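PDB 6TJ2: Alpha/beta hydrolase from Paenibacillus sp. VTT E-133280, which probably hydrolyses methyl salicylate to salicylic acid, as an extracellular esterase related in structure and function to tobacco salicylic acid binding protein 2. Local coordinates for residues D141-L146 with Y242-T247. Residues are numbered along the deposited sequence; the frame is centred on the assembly and turned at random.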
loop_
_atom_site.group_PDB
_atom_site.type_symbol
_atom_site.label_atom_id
_atom_site.label_comp_id
_atom_site.label_asym_id
_atom_site.label_seq_id
_atom_site.Cartn_x
_atom_site.Cartn_y
_atom_site.Cartn_z
ATOM N N ASP A 141 -3.477 12.821 6.248
ATOM C CA ASP A 141 -4.702 12.303 5.608
ATOM C C ASP A 141 -5.526 13.525 5.190
ATOM O O ASP A 141 -6.725 13.629 5.513
ATOM C CB ASP A 141 -5.465 11.335 6.493
ATOM C CG ASP A 141 -4.746 10.025 6.681
ATOM O OD1 ASP A 141 -3.751 9.812 6.060
ATOM O OD2 ASP A 141 -5.283 9.160 7.411
ATOM N N ALA A 142 -4.851 14.405 4.466
ATOM C CA ALA A 142 -5.358 15.731 4.140
ATOM C C ALA A 142 -5.383 15.955 2.633
ATOM O O ALA A 142 -4.603 15.377 1.859
ATOM C CB ALA A 142 -4.578 16.827 4.838
ATOM N N PHE A 143 -6.283 16.815 2.222
ATOM C CA PHE A 143 -6.350 17.265 0.825
ATOM C C PHE A 143 -5.273 18.301 0.586
ATOM O O PHE A 143 -4.945 19.124 1.475
ATOM C CB PHE A 143 -7.736 17.846 0.534
ATOM C CG PHE A 143 -8.824 16.842 0.749
ATOM C CD1 PHE A 143 -8.972 15.807 -0.164
ATOM C CD2 PHE A 143 -9.632 16.857 1.880
ATOM C CE1 PHE A 143 -9.941 14.826 0.056
ATOM C CE2 PHE A 143 -10.554 15.854 2.106
ATOM C CZ PHE A 143 -10.745 14.880 1.176
ATOM N N ALA A 144 -4.726 18.311 -0.618
ATOM C CA ALA A 144 -3.769 19.332 -1.074
ATOM C C ALA A 144 -4.182 19.757 -2.467
ATOM O O ALA A 144 -3.522 19.364 -3.435
ATOM C CB ALA A 144 -2.375 18.745 -0.997
ATOM N N PRO A 145 -5.288 20.490 -2.620
ATOM C CA PRO A 145 -5.684 20.907 -3.959
ATOM C C PRO A 145 -4.522 21.636 -4.638
ATOM O O PRO A 145 -3.718 22.329 -4.018
ATOM C CB PRO A 145 -6.861 21.859 -3.747
ATOM C CG PRO A 145 -7.381 21.427 -2.386
ATOM C CD PRO A 145 -6.187 20.995 -1.561
ATOM N N LEU A 146 -4.499 21.500 -5.969
ATOM C CA LEU A 146 -3.630 22.375 -6.788
ATOM C C LEU A 146 -4.296 23.742 -6.947
ATOM O O LEU A 146 -5.523 23.863 -6.748
ATOM C CB LEU A 146 -3.430 21.714 -8.165
ATOM C CG LEU A 146 -2.768 20.332 -8.144
ATOM C CD1 LEU A 146 -2.628 19.746 -9.565
ATOM C CD2 LEU A 146 -1.417 20.386 -7.487
ATOM N N TYR A 242 -7.929 8.569 -6.887
ATOM C CA TYR A 242 -8.255 9.823 -6.199
ATOM C C TYR A 242 -7.820 9.803 -4.741
ATOM O O TYR A 242 -8.088 10.771 -4.061
ATOM C CB TYR A 242 -9.767 10.087 -6.285
ATOM C CG TYR A 242 -10.306 10.181 -7.697
ATOM C CD1 TYR A 242 -10.378 11.393 -8.368
ATOM C CD2 TYR A 242 -10.676 9.050 -8.388
ATOM C CE1 TYR A 242 -10.807 11.452 -9.685
ATOM C CE2 TYR A 242 -11.123 9.090 -9.706
ATOM C CZ TYR A 242 -11.200 10.315 -10.333
ATOM O OH TYR A 242 -11.702 10.329 -11.609
ATOM N N GLY A 243 -7.174 8.769 -4.266
ATOM C CA GLY A 243 -6.924 8.584 -2.829
ATOM C C GLY A 243 -5.956 9.575 -2.216
ATOM O O GLY A 243 -5.230 10.315 -2.867
ATOM N N PHE A 244 -5.891 9.634 -0.884
ATOM C CA PHE A 244 -4.940 10.488 -0.150
ATOM C C PHE A 244 -3.508 10.187 -0.518
ATOM O O PHE A 244 -2.745 11.136 -0.681
ATOM C CB PHE A 244 -5.095 10.319 1.371
ATOM C CG PHE A 244 -6.326 10.993 1.951
ATOM C CD1 PHE A 244 -6.557 12.322 1.711
ATOM C CD2 PHE A 244 -7.229 10.284 2.738
ATOM C CE1 PHE A 244 -7.663 12.963 2.223
ATOM C CE2 PHE A 244 -8.343 10.945 3.262
ATOM C CZ PHE A 244 -8.544 12.261 3.014
ATOM N N HIS A 245 -3.134 8.935 -0.691
ATOM C CA HIS A 245 -1.719 8.603 -1.001
ATOM C C HIS A 245 -1.717 7.436 -1.957
ATOM O O HIS A 245 -2.337 6.401 -1.648
ATOM C CB HIS A 245 -0.921 8.280 0.264
ATOM C CG HIS A 245 0.497 7.916 -0.045
ATOM N ND1 HIS A 245 1.431 8.846 -0.427
ATOM C CD2 HIS A 245 1.056 6.688 -0.120
ATOM C CE1 HIS A 245 2.554 8.170 -0.693
ATOM N NE2 HIS A 245 2.350 6.906 -0.516
ATOM N N PRO A 246 -1.017 7.492 -3.113
ATOM C CA PRO A 246 -0.113 8.571 -3.487
ATOM C C PRO A 246 -0.730 9.775 -4.205
ATOM O O PRO A 246 0.001 10.729 -4.504
ATOM C CB PRO A 246 0.852 7.893 -4.482
ATOM C CG PRO A 246 0.033 6.770 -5.063
ATOM C CD PRO A 246 -0.871 6.295 -3.966
ATOM N N THR A 247 -2.022 9.822 -4.461
ATOM C CA THR A 247 -2.568 10.914 -5.289
ATOM C C THR A 247 -2.500 12.272 -4.606
ATOM O O THR A 247 -1.801 13.188 -5.128
ATOM C CB THR A 247 -3.958 10.625 -5.829
ATOM O OG1 THR A 247 -3.857 9.490 -6.690
ATOM C CG2 THR A 247 -4.520 11.814 -6.600
#
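The backbone O of Ala142, hydrogen-bonded by the hydroxyl of Tyr228, also lies 3.6 Å from CD1 of Phe244, approaching that ring obliquely. A second carbonyl meets the same ring: Asp141 O, 3.4 Å from CZ of Phe244, lies over one face, 3.3 Å above the plane and displaced toward the rim. CE1 of Phe143 meets CE1 of Phe244 at 3.7 Å; the ring planes are at 51°, an oblique pair in which CE1 of Phe244 stands over one face of Phe143. The CB of Phe143 leaves its backbone away from the helix, yet CG lies beside the backbone N (chi1 -60°), and the ring swings back far enough to meet its partner.

Phe244 is the first residue of helix 244-250, directly after the N-cap Gly243, and its ring packs against the loop that follows strand 134-139 of the central parallel sheet. Tyr228 and Tyr230 of the neighbouring strand 226-231 also touch it. Phe244 further touches Asp234, and Phe143 the nucleophile elbow around Ser117; Asp234 and Ser117 probably belong, with His264, to a Ser-His-Asp triad, as in other α/β hydrolases. Across the two segments, then, cohesion comes from van der Waals and aromatic contact, while Ala142 O and Asp141 OD1 find their hydrogen bonds on strand 226-231, from Tyr228 OH and Leu231 N.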